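Local coordinates for copper-containing nitrite reductase (Hyphomicrobium denitrificans 1NES1, PDB 6TFO), which reduces nitrite to nitric oxide with copper centres, probably drawing its electrons from a cytochrome c, at the copper (II) ion site, the interface of chains A and B and the interface of chains A and C. Residues are numbered along the deposited sequence; one frame, centred on the assembly and turned at random. Chains: chain A/B/C, Copper-containing nitrite reductase.

Contact 1: the copper (II) ion site. Residues chain A 43, 76, 79-81, 117, 119, 122, 127. With CU (copper (II) ion), chain D.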
loop_
_atom_site.group_PDB
_atom_site.type_symbol
_atom_site.label_atom_id
_atom_site.label_comp_id
_atom_site.label_asym_id
_atom_site.label_seq_id
_atom_site.Cartn_x
_atom_site.Cartn_y
_atom_site.Cartn_z
ATOM N N MET A 43 5.325 -18.689 -15.028
ATOM C CA MET A 43 3.914 -18.806 -14.585
ATOM C C MET A 43 3.743 -20.190 -13.943
ATOM O O MET A 43 3.954 -21.201 -14.644
ATOM C CB MET A 43 2.952 -18.656 -15.759
ATOM C CG MET A 43 1.553 -18.316 -15.304
ATOM S SD MET A 43 0.462 -17.882 -16.644
ATOM C CE MET A 43 0.882 -19.137 -17.847
ATOM N N GLU A 76 -3.269 -14.256 -10.191
ATOM C CA GLU A 76 -2.803 -13.099 -11.000
ATOM C C GLU A 76 -3.796 -12.724 -12.110
ATOM O O GLU A 76 -3.714 -11.584 -12.599
ATOM C CB GLU A 76 -1.414 -13.384 -11.548
ATOM C CG GLU A 76 -1.393 -14.161 -12.851
ATOM C CD GLU A 76 -2.070 -15.515 -12.827
ATOM O OE1 GLU A 76 -1.819 -16.276 -11.893
ATOM O OE2 GLU A 76 -2.845 -15.779 -13.750
ATOM N N GLN A 79 -6.426 -17.258 -17.283
ATOM C CA GLN A 79 -7.271 -18.479 -17.214
ATOM C C GLN A 79 -6.382 -19.653 -16.821
ATOM O O GLN A 79 -5.269 -19.755 -17.345
ATOM C CB GLN A 79 -7.997 -18.759 -18.522
ATOM C CG GLN A 79 -9.012 -17.681 -18.862
ATOM C CD GLN A 79 -9.951 -18.147 -19.941
ATOM O OE1 GLN A 79 -9.551 -18.845 -20.869
ATOM N NE2 GLN A 79 -11.211 -17.777 -19.815
ATOM N N HIS A 80 -6.865 -20.469 -15.888
ATOM C CA HIS A 80 -6.132 -21.626 -15.303
ATOM C C HIS A 80 -7.092 -22.757 -14.929
ATOM O O HIS A 80 -8.252 -22.491 -14.514
ATOM C CB HIS A 80 -5.327 -21.224 -14.053
ATOM C CG HIS A 80 -4.354 -20.113 -14.271
ATOM N ND1 HIS A 80 -3.233 -20.273 -15.031
ATOM C CD2 HIS A 80 -4.346 -18.839 -13.818
ATOM C CE1 HIS A 80 -2.569 -19.137 -15.040
ATOM N NE2 HIS A 80 -3.236 -18.242 -14.318
ATOM N N ASP A 81 -6.597 -23.983 -15.069
ATOM C CA ASP A 81 -7.135 -25.169 -14.371
ATOM C C ASP A 81 -5.938 -25.972 -13.840
ATOM O O ASP A 81 -4.781 -25.513 -13.977
ATOM C CB ASP A 81 -8.067 -25.956 -15.289
ATOM C CG ASP A 81 -7.358 -26.519 -16.504
ATOM O OD1 ASP A 81 -6.129 -26.607 -16.460
ATOM O OD2 ASP A 81 -8.040 -26.870 -17.470
ATOM N N CYS A 117 -1.670 -27.146 -15.962
ATOM C CA CYS A 117 -2.701 -26.267 -16.553
ATOM C C CYS A 117 -2.838 -26.617 -18.032
ATOM O O CYS A 117 -1.817 -26.732 -18.714
ATOM C CB CYS A 117 -2.344 -24.798 -16.373
ATOM S SG CYS A 117 -3.567 -23.687 -17.099
ATOM N N LEU A 119 -4.602 -24.770 -20.236
ATOM C CA LEU A 119 -4.827 -23.546 -21.060
ATOM C C LEU A 119 -3.672 -23.399 -22.056
ATOM O O LEU A 119 -2.539 -23.771 -21.762
ATOM C CB LEU A 119 -4.988 -22.308 -20.165
ATOM C CG LEU A 119 -6.412 -21.991 -19.696
ATOM C CD1 LEU A 119 -7.378 -21.849 -20.871
ATOM C CD2 LEU A 119 -6.915 -23.045 -18.720
ATOM N N HIS A 122 0.220 -22.701 -21.134
ATOM C CA HIS A 122 0.442 -22.429 -19.685
ATOM C C HIS A 122 1.366 -23.500 -19.098
ATOM O O HIS A 122 2.154 -23.176 -18.195
ATOM C CB HIS A 122 -0.881 -22.280 -18.939
ATOM C CG HIS A 122 -1.546 -20.965 -19.171
ATOM N ND1 HIS A 122 -2.250 -20.297 -18.176
ATOM C CD2 HIS A 122 -1.611 -20.177 -20.266
ATOM C CE1 HIS A 122 -2.734 -19.165 -18.654
ATOM N NE2 HIS A 122 -2.368 -19.071 -19.941
ATOM N N MET A 127 3.456 -24.021 -15.645
ATOM C CA MET A 127 2.345 -24.491 -14.777
ATOM C C MET A 127 2.297 -26.026 -14.784
ATOM O O MET A 127 1.511 -26.619 -15.550
ATOM C CB MET A 127 1.009 -23.889 -15.219
ATOM C CG MET A 127 0.978 -22.389 -15.048
ATOM S SD MET A 127 -0.692 -21.763 -15.020
ATOM C CE MET A 127 -1.045 -21.937 -13.276
HETATM CU CU CU D . -2.887 -21.647 -16.467
#
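This is a type 1 (blue) copper site of the cupredoxin family, with two histidines, a cysteine and a methionine. Both imidazoles face the metal with ND1. A:His80 ND1 lies 2.0 Å from CU and A:His122 ND1 2.3 Å, with 100° between them at the copper. A:His80 ND1 also lies at the edge of the A:His122 ring, in its plane. The thiolate of A:Cys117 comes in at 2.2 Å from SG to CU. Its SG is anti to the backbone N, and the angle from A:His80 ND1 to SG is wide, 140°. A:Met127 is bent at chi3 (87°). A:Met127 SD stands 2.6 Å from CU, a longer contact that fits the axial thioether of this family. The ring of A:His80 is fixed at its far nitrogen. A:His80 NE2 donates to the carboxylate A:Glu76 OE2 at 2.6 Å, in the ring plane and onto the syn lone pair. This acid would tend to make the imidazole a stronger donor to copper. A:Met43 SD lies at its edge. The ring of A:His122 is sandwiched: A:Leu119 CB sits over the centre of one face and A:Met43 CE over the rim of the other. A:Leu119 N donates to A:Cys117 SG at 3.5 Å, which would help stabilise the thiolate.

Contact 2: the interface of chains A and B. Residues chain A 120-122, 124-125; chain B 120-122, 124-125.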
loop_
_atom_site.group_PDB
_atom_site.type_symbol
_atom_site.label_atom_id
_atom_site.label_comp_id
_atom_site.label_asym_id
_atom_site.label_seq_id
_atom_site.Cartn_x
_atom_site.Cartn_y
_atom_site.Cartn_z
ATOM N N PRO A 120 -3.915 -22.874 -23.277
ATOM C CA PRO A 120 -2.877 -22.838 -24.307
ATOM C C PRO A 120 -1.559 -22.235 -23.799
ATOM O O PRO A 120 -1.548 -21.102 -23.321
ATOM C CB PRO A 120 -3.500 -21.973 -25.409
ATOM C CG PRO A 120 -4.998 -22.171 -25.236
ATOM C CD PRO A 120 -5.191 -22.292 -23.732
ATOM N N GLY A 121 -0.498 -23.047 -23.838
ATOM C CA GLY A 121 0.879 -22.631 -23.532
ATOM C C GLY A 121 1.203 -22.590 -22.045
ATOM O O GLY A 121 2.415 -22.464 -21.740
ATOM N N HIS A 122 0.220 -22.701 -21.134
ATOM C CA HIS A 122 0.442 -22.429 -19.685
ATOM C C HIS A 122 1.366 -23.500 -19.098
ATOM O O HIS A 122 2.154 -23.176 -18.195
ATOM C CB HIS A 122 -0.881 -22.280 -18.939
ATOM C CG HIS A 122 -1.546 -20.965 -19.171
ATOM N ND1 HIS A 122 -2.250 -20.297 -18.176
ATOM C CD2 HIS A 122 -1.611 -20.177 -20.266
ATOM C CE1 HIS A 122 -2.734 -19.165 -18.654
ATOM N NE2 HIS A 122 -2.368 -19.071 -19.941
ATOM N N GLN A 124 3.817 -25.295 -20.782
ATOM C CA GLN A 124 5.147 -24.881 -21.307
ATOM C C GLN A 124 5.678 -23.694 -20.487
ATOM O O GLN A 124 6.874 -23.714 -20.166
ATOM C CB GLN A 124 5.058 -24.521 -22.789
ATOM C CG GLN A 124 4.869 -25.718 -23.712
ATOM C CD GLN A 124 4.435 -25.242 -25.077
ATOM O OE1 GLN A 124 3.258 -24.941 -25.285
ATOM N NE2 GLN A 124 5.389 -25.131 -26.000
ATOM N N ALA A 125 4.824 -22.723 -20.134
ATOM C CA ALA A 125 5.205 -21.472 -19.424
ATOM C C ALA A 125 5.617 -21.751 -17.973
ATOM O O ALA A 125 6.137 -20.819 -17.352
ATOM C CB ALA A 125 4.061 -20.495 -19.464
ATOM N N PRO B 120 8.636 -20.275 -24.294
ATOM C CA PRO B 120 7.731 -21.418 -24.424
ATOM C C PRO B 120 6.306 -21.111 -23.953
ATOM O O PRO B 120 6.117 -20.738 -22.802
ATOM C CB PRO B 120 8.382 -22.506 -23.542
ATOM C CG PRO B 120 9.865 -22.148 -23.544
ATOM C CD PRO B 120 9.895 -20.630 -23.603
ATOM N N GLY B 121 5.355 -21.216 -24.875
ATOM C CA GLY B 121 3.921 -21.084 -24.577
ATOM C C GLY B 121 3.420 -19.647 -24.506
ATOM O O GLY B 121 2.193 -19.487 -24.486
ATOM N N HIS B 122 4.284 -18.628 -24.446
ATOM C CA HIS B 122 3.871 -17.240 -24.093
ATOM C C HIS B 122 3.014 -16.666 -25.220
ATOM O O HIS B 122 2.088 -15.881 -24.927
ATOM C CB HIS B 122 5.081 -16.362 -23.756
ATOM C CG HIS B 122 5.633 -16.641 -22.398
ATOM N ND1 HIS B 122 6.183 -15.657 -21.611
ATOM C CD2 HIS B 122 5.704 -17.781 -21.677
ATOM C CE1 HIS B 122 6.583 -16.185 -20.465
ATOM N NE2 HIS B 122 6.279 -17.482 -20.475
ATOM N N GLN B 124 1.001 -18.462 -27.404
ATOM C CA GLN B 124 -0.266 -19.210 -27.168
ATOM C C GLN B 124 -1.029 -18.553 -25.997
ATOM O O GLN B 124 -2.247 -18.402 -26.100
ATOM C CB GLN B 124 0.002 -20.698 -26.878
ATOM C CG GLN B 124 0.738 -21.472 -27.973
ATOM C CD GLN B 124 2.234 -21.609 -27.733
ATOM O OE1 GLN B 124 3.004 -20.632 -27.680
ATOM N NE2 GLN B 124 2.669 -22.850 -27.582
ATOM N N ALA B 125 -0.344 -18.151 -24.921
ATOM C CA ALA B 125 -0.951 -17.582 -23.692
ATOM C C ALA B 125 -1.510 -16.168 -23.923
ATOM O O ALA B 125 -2.213 -15.672 -23.035
ATOM C CB ALA B 125 0.065 -17.592 -22.586
#
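The copper-ligand loop of the cupredoxin domain, which carries the histidine ligand A:His122, packs here against the same loop of chain B. The two copies meet about a two-fold axis. At the centre the glycines touch through their backbones, with A:Gly121 CA 3.6 Å from B:Gly121 CA. On either side of them an alanine methyl meets an imidazole. A:His122 points CD2 and NE2 at B:Ala125 CB, and the CD2 to CB distance is 3.9 Å. The two-fold-related pair, A:Ala125 and B:His122, meets the same way. The rim of each ring away from ND1 touches the partner subunit. A:Pro120 CB rests against B:Gln124 CB at 4.0 Å, and its twin does likewise. The glutamine ends break the symmetry. A:Gln124 is extended beyond CG (chi2 165°), while B:Gln124 is bent at chi2 (98°). The two glutamine side chains cross at about a right angle, with amide planes 72° apart. A:Gln124 OE1 lies 3.2 Å from B:Gln124 NE2, but the N-H points away and they do not hydrogen bond. The contact is mainly one of shape and apolar groups. It places the histidine edges of two type 1 copper sites against each other's subunits, and probably helps join trimers into the six-chain assembly.

Contact 3: the interface of chains A and B. Residues chain A 76-79; chain B 38, 41-42.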
loop_
_atom_site.group_PDB
_atom_site.type_symbol
_atom_site.label_atom_id
_atom_site.label_comp_id
_atom_site.label_asym_id
_atom_site.label_seq_id
_atom_site.Cartn_x
_atom_site.Cartn_y
_atom_site.Cartn_z
ATOM N N GLU A 76 -3.269 -14.256 -10.191
ATOM C CA GLU A 76 -2.803 -13.099 -11.000
ATOM C C GLU A 76 -3.796 -12.724 -12.110
ATOM O O GLU A 76 -3.714 -11.584 -12.599
ATOM C CB GLU A 76 -1.414 -13.384 -11.548
ATOM C CG GLU A 76 -1.393 -14.161 -12.851
ATOM C CD GLU A 76 -2.070 -15.515 -12.827
ATOM O OE1 GLU A 76 -1.819 -16.276 -11.893
ATOM O OE2 GLU A 76 -2.845 -15.779 -13.750
ATOM N N GLY A 77 -4.719 -13.599 -12.514
ATOM C CA GLY A 77 -5.882 -13.174 -13.323
ATOM C C GLY A 77 -5.877 -13.702 -14.746
ATOM O O GLY A 77 -6.705 -13.226 -15.546
ATOM N N ALA A 78 -5.015 -14.661 -15.074
ATOM C CA ALA A 78 -5.098 -15.383 -16.369
ATOM C C ALA A 78 -6.057 -16.570 -16.202
ATOM O O ALA A 78 -6.464 -16.811 -15.073
ATOM C CB ALA A 78 -3.719 -15.807 -16.826
ATOM N N GLN A 79 -6.426 -17.258 -17.283
ATOM C CA GLN A 79 -7.271 -18.479 -17.214
ATOM C C GLN A 79 -6.382 -19.653 -16.821
ATOM O O GLN A 79 -5.269 -19.755 -17.345
ATOM C CB GLN A 79 -7.997 -18.759 -18.522
ATOM C CG GLN A 79 -9.012 -17.681 -18.862
ATOM C CD GLN A 79 -9.951 -18.147 -19.941
ATOM O OE1 GLN A 79 -9.551 -18.845 -20.869
ATOM N NE2 GLN A 79 -11.211 -17.777 -19.815
ATOM N N ILE B 38 -0.583 -9.154 -17.225
ATOM C CA ILE B 38 -1.844 -9.952 -17.254
ATOM C C ILE B 38 -2.996 -8.966 -17.438
ATOM O O ILE B 38 -3.135 -8.058 -16.622
ATOM C CB ILE B 38 -1.990 -10.779 -15.961
ATOM C CG1 ILE B 38 -0.732 -11.589 -15.644
ATOM C CG2 ILE B 38 -3.230 -11.657 -16.011
ATOM C CD1 ILE B 38 -0.377 -12.623 -16.669
ATOM N N GLY B 41 -7.623 -11.587 -18.970
ATOM C CA GLY B 41 -7.516 -13.023 -18.639
ATOM C C GLY B 41 -6.380 -13.730 -19.352
ATOM O O GLY B 41 -6.358 -14.991 -19.321
ATOM N N ARG B 42 -5.448 -12.958 -19.939
ATOM C CA ARG B 42 -4.319 -13.486 -20.752
ATOM C C ARG B 42 -3.000 -12.828 -20.334
ATOM O O ARG B 42 -3.026 -11.739 -19.720
ATOM C CB ARG B 42 -4.626 -13.265 -22.235
ATOM C CG ARG B 42 -5.508 -14.344 -22.829
ATOM C CD ARG B 42 -6.390 -13.850 -23.953
ATOM N NE ARG B 42 -5.664 -13.148 -25.001
ATOM C CZ ARG B 42 -5.851 -11.871 -25.355
ATOM N NH1 ARG B 42 -6.750 -11.110 -24.743
ATOM N NH2 ARG B 42 -5.131 -11.356 -26.335
#
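The tight part of this contact is backbone against backbone. The carbonyl of B:Gly41 faces the turn A:Ala78 to A:Gln79, and its O accepts from A:Gln79 N at 3.0 Å. The bond is weak, with 134° at the hydrogen. B:Gly41 O lies 3.7 Å from A:Ala78 CB. B:Gly41 has no side chain, which probably lets the two backbones come this close. Beside it B:Ile38 pushes in with its branches. B:Ile38 CG2, anti to the backbone N, stands 3.4 Å from A:Glu76 O. B:Ile38 CG1 touches the aliphatic CG of A:Glu76 at 3.9 Å, the two side chains crossing obliquely. The acid's chain starts from the crowded position (chi1 86°) and bends at chi2 (-58°), so its carboxylate turns back into its own loop. There A:Glu76 OE2 accepts from A:Ala78 N at 2.8 Å, from above the carboxylate plane. This bond probably steadies both the acid and the loop. The same oxygen also holds the copper-ligand histidine. The looser side lies toward A:Gln79 and B:Arg42. Of its side chain, A:Gln79 turns CG toward B:Gly41 O at 3.8 Å. B:Arg42 loses little surface to chain A. In the fold, the loop 76-79 of chain A follows strand 67-73 and meets the bend of chain B between strands 30-39 and 42-48.

Contact 4: the interface of chains A and C. Residues chain A 371, 410-411, 414, 442-443; chain C 229-232, 234-235, 238, 249, 251.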
loop_
_atom_site.group_PDB
_atom_site.type_symbol
_atom_site.label_atom_id
_atom_site.label_comp_id
_atom_site.label_asym_id
_atom_site.label_seq_id
_atom_site.Cartn_x
_atom_site.Cartn_y
_atom_site.Cartn_z
ATOM N N GLY A 371 -25.037 -40.666 8.599
ATOM C CA GLY A 371 -25.398 -42.093 8.556
ATOM C C GLY A 371 -26.371 -42.508 9.656
ATOM O O GLY A 371 -26.784 -43.691 9.635
ATOM N N ARG A 410 -26.896 -51.031 12.389
ATOM C CA ARG A 410 -25.914 -51.675 11.477
ATOM C C ARG A 410 -24.545 -50.988 11.553
ATOM O O ARG A 410 -24.438 -49.939 12.204
ATOM C CB ARG A 410 -26.465 -51.672 10.049
ATOM C CG ARG A 410 -26.813 -50.292 9.511
ATOM C CD ARG A 410 -26.523 -50.260 8.021
ATOM N NE ARG A 410 -25.104 -50.504 7.794
ATOM C CZ ARG A 410 -24.566 -50.981 6.677
ATOM N NH1 ARG A 410 -25.316 -51.293 5.639
ATOM N NH2 ARG A 410 -23.261 -51.137 6.592
ATOM N N GLY A 411 -23.544 -51.587 10.897
ATOM C CA GLY A 411 -22.127 -51.202 10.985
ATOM C C GLY A 411 -21.804 -50.008 10.113
ATOM O O GLY A 411 -22.665 -49.621 9.286
ATOM N N TYR A 414 -19.501 -43.824 11.422
ATOM C CA TYR A 414 -20.481 -42.721 11.571
ATOM C C TYR A 414 -19.695 -41.449 11.901
ATOM O O TYR A 414 -18.725 -41.515 12.686
ATOM C CB TYR A 414 -21.558 -43.116 12.586
ATOM C CG TYR A 414 -22.396 -44.315 12.196
ATOM C CD1 TYR A 414 -22.002 -45.602 12.529
ATOM C CD2 TYR A 414 -23.580 -44.169 11.485
ATOM C CE1 TYR A 414 -22.753 -46.710 12.160
ATOM C CE2 TYR A 414 -24.343 -45.261 11.110
ATOM C CZ TYR A 414 -23.933 -46.537 11.456
ATOM O OH TYR A 414 -24.692 -47.608 11.086
ATOM N N ILE A 442 -30.599 -53.127 5.621
ATOM C CA ILE A 442 -30.821 -51.702 6.031
ATOM C C ILE A 442 -30.154 -50.742 5.022
ATOM O O ILE A 442 -30.754 -49.684 4.725
ATOM C CB ILE A 442 -30.351 -51.458 7.485
ATOM C CG1 ILE A 442 -31.344 -52.070 8.477
ATOM C CG2 ILE A 442 -30.112 -49.971 7.753
ATOM C CD1 ILE A 442 -30.969 -51.899 9.926
ATOM N N MET A 443 -28.969 -51.090 4.513
ATOM C CA MET A 443 -28.293 -50.343 3.414
ATOM C C MET A 443 -27.332 -51.277 2.669
ATOM O O MET A 443 -26.500 -51.919 3.353
ATOM C CB MET A 443 -27.519 -49.148 3.978
ATOM C CG MET A 443 -26.919 -48.255 2.920
ATOM S SD MET A 443 -26.319 -46.714 3.643
ATOM C CE MET A 443 -27.881 -45.865 3.894
ATOM N N ALA C 229 -31.603 -41.770 5.907
ATOM C CA ALA C 229 -31.041 -43.123 5.700
ATOM C C ALA C 229 -30.060 -43.467 6.828
ATOM O O ALA C 229 -29.353 -42.559 7.326
ATOM C CB ALA C 229 -30.362 -43.203 4.357
ATOM N N THR C 230 -29.991 -44.754 7.169
ATOM C CA THR C 230 -29.135 -45.315 8.236
ATOM C C THR C 230 -28.044 -46.175 7.596
ATOM O O THR C 230 -28.388 -47.166 6.929
ATOM C CB THR C 230 -29.997 -46.084 9.247
ATOM O OG1 THR C 230 -31.015 -45.177 9.678
ATOM C CG2 THR C 230 -29.219 -46.605 10.439
ATOM N N GLY C 231 -26.782 -45.803 7.812
ATOM C CA GLY C 231 -25.594 -46.550 7.350
ATOM C C GLY C 231 -24.542 -45.617 6.754
ATOM O O GLY C 231 -24.774 -44.411 6.648
ATOM N N PRO C 232 -23.376 -46.146 6.314
ATOM C CA PRO C 232 -22.247 -45.308 5.893
ATOM C C PRO C 232 -22.614 -44.084 5.026
ATOM O O PRO C 232 -23.216 -44.250 3.958
ATOM C CB PRO C 232 -21.374 -46.309 5.119
ATOM C CG PRO C 232 -21.598 -47.614 5.847
ATOM C CD PRO C 232 -23.074 -47.582 6.213
ATOM N N GLY C 234 -24.818 -41.901 5.062
ATOM C CA GLY C 234 -26.246 -41.733 4.724
ATOM C C GLY C 234 -26.529 -42.106 3.273
ATOM O O GLY C 234 -27.460 -41.491 2.682
ATOM N N ALA C 235 -25.761 -43.078 2.738
ATOM C CA ALA C 235 -25.811 -43.608 1.347
ATOM C C ALA C 235 -24.615 -43.087 0.519
ATOM O O ALA C 235 -24.336 -43.673 -0.560
ATOM C CB ALA C 235 -27.129 -43.274 0.674
ATOM N N TYR C 238 -21.861 -45.352 -0.920
ATOM C CA TYR C 238 -22.297 -46.304 -1.978
ATOM C C TYR C 238 -22.571 -45.546 -3.286
ATOM O O TYR C 238 -22.735 -46.236 -4.310
ATOM C CB TYR C 238 -23.537 -47.095 -1.531
ATOM C CG TYR C 238 -23.401 -47.824 -0.216
ATOM C CD1 TYR C 238 -23.555 -47.156 0.990
ATOM C CD2 TYR C 238 -23.085 -49.173 -0.165
ATOM C CE1 TYR C 238 -23.388 -47.800 2.203
ATOM C CE2 TYR C 238 -22.908 -49.832 1.043
ATOM C CZ TYR C 238 -23.061 -49.142 2.232
ATOM O OH TYR C 238 -22.896 -49.777 3.424
ATOM N N VAL C 249 -28.022 -47.741 -4.793
ATOM C CA VAL C 249 -28.025 -48.121 -3.349
ATOM C C VAL C 249 -29.479 -48.409 -2.944
ATOM O O VAL C 249 -30.395 -47.727 -3.454
ATOM C CB VAL C 249 -27.377 -47.022 -2.483
ATOM C CG1 VAL C 249 -28.159 -45.718 -2.527
ATOM C CG2 VAL C 249 -27.169 -47.466 -1.044
ATOM N N PHE C 251 -31.899 -48.714 0.630
ATOM C CA PHE C 251 -31.920 -48.407 2.089
ATOM C C PHE C 251 -33.378 -48.352 2.569
ATOM O O PHE C 251 -34.275 -47.966 1.761
ATOM C CB PHE C 251 -31.126 -47.127 2.396
ATOM C CG PHE C 251 -31.768 -45.844 1.923
ATOM C CD1 PHE C 251 -32.686 -45.185 2.719
ATOM C CD2 PHE C 251 -31.453 -45.289 0.693
ATOM C CE1 PHE C 251 -33.286 -44.008 2.294
ATOM C CE2 PHE C 251 -32.054 -44.114 0.267
ATOM C CZ PHE C 251 -32.983 -43.482 1.060
#
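The guanidinium of A:Arg410 carries C:Pro232 CD on one face, 3.5 Å above its plane and toward the rim, while A:Met443 N lies at its edge. A:Arg410 NE donates to A:Gly411 O at 3.0 Å and NH2 holds the same carbonyl oxygen, which would fix the rotation of the guanidinium. C:Tyr238 approaches tip to tip, ring and guanidinium planes 72° apart, and its OH lies 3.5 Å from A:Arg410 NH2. The ring of C:Phe251 has C:Ala229 CB on one face. At the edge of the A:Tyr414 ring lies A:Arg410 O, to which its hydroxyl OH donates at 2.6 Å from above the carbonyl plane. A:Met443 is the main plug. CG is anti to the backbone N, and a bend at chi3 (-76°) turns the methyl inward. A:Met443 SD meets C:Tyr238 CE1 at 3.4 Å, and its CE reaches C:Ala229 CB at 3.7 Å. C:Gly231 N donates to A:Gly371 O at 2.8 Å, nearly straight (160° at H) and on a carbonyl lone pair. The side chains of A:Ile442 and C:Thr230 cross obliquely, A:Ile442 CG2 lying 3.4 Å from C:Thr230 O. In the fold, strand 443-445 near the C-terminal end of chain A bridges antiparallel to C:Phe251 of strand 246-252, beside the 3-10 helix 232-238 of chain C.

Contacts 1, 2 and 3 form one cluster. The C-alpha centres of contacts 1 and 2 are about 9 Å apart, those of contacts 1 and 3 about 8 Å, and those of contacts 2 and 3 about 12 Å. Contact 1 shares A:His122 with contact 2, and A:Glu76 and A:Gln79 with contact 3. Chain B thus packs on loops that also build the type 1 copper site, so the metal lies close to this boundary. The C-alpha centre of contact 4, between chains A and C, is about 41 to 48 Å from those of the others. That pairing fits the homotrimer, while the A-B pairing appears to link trimers.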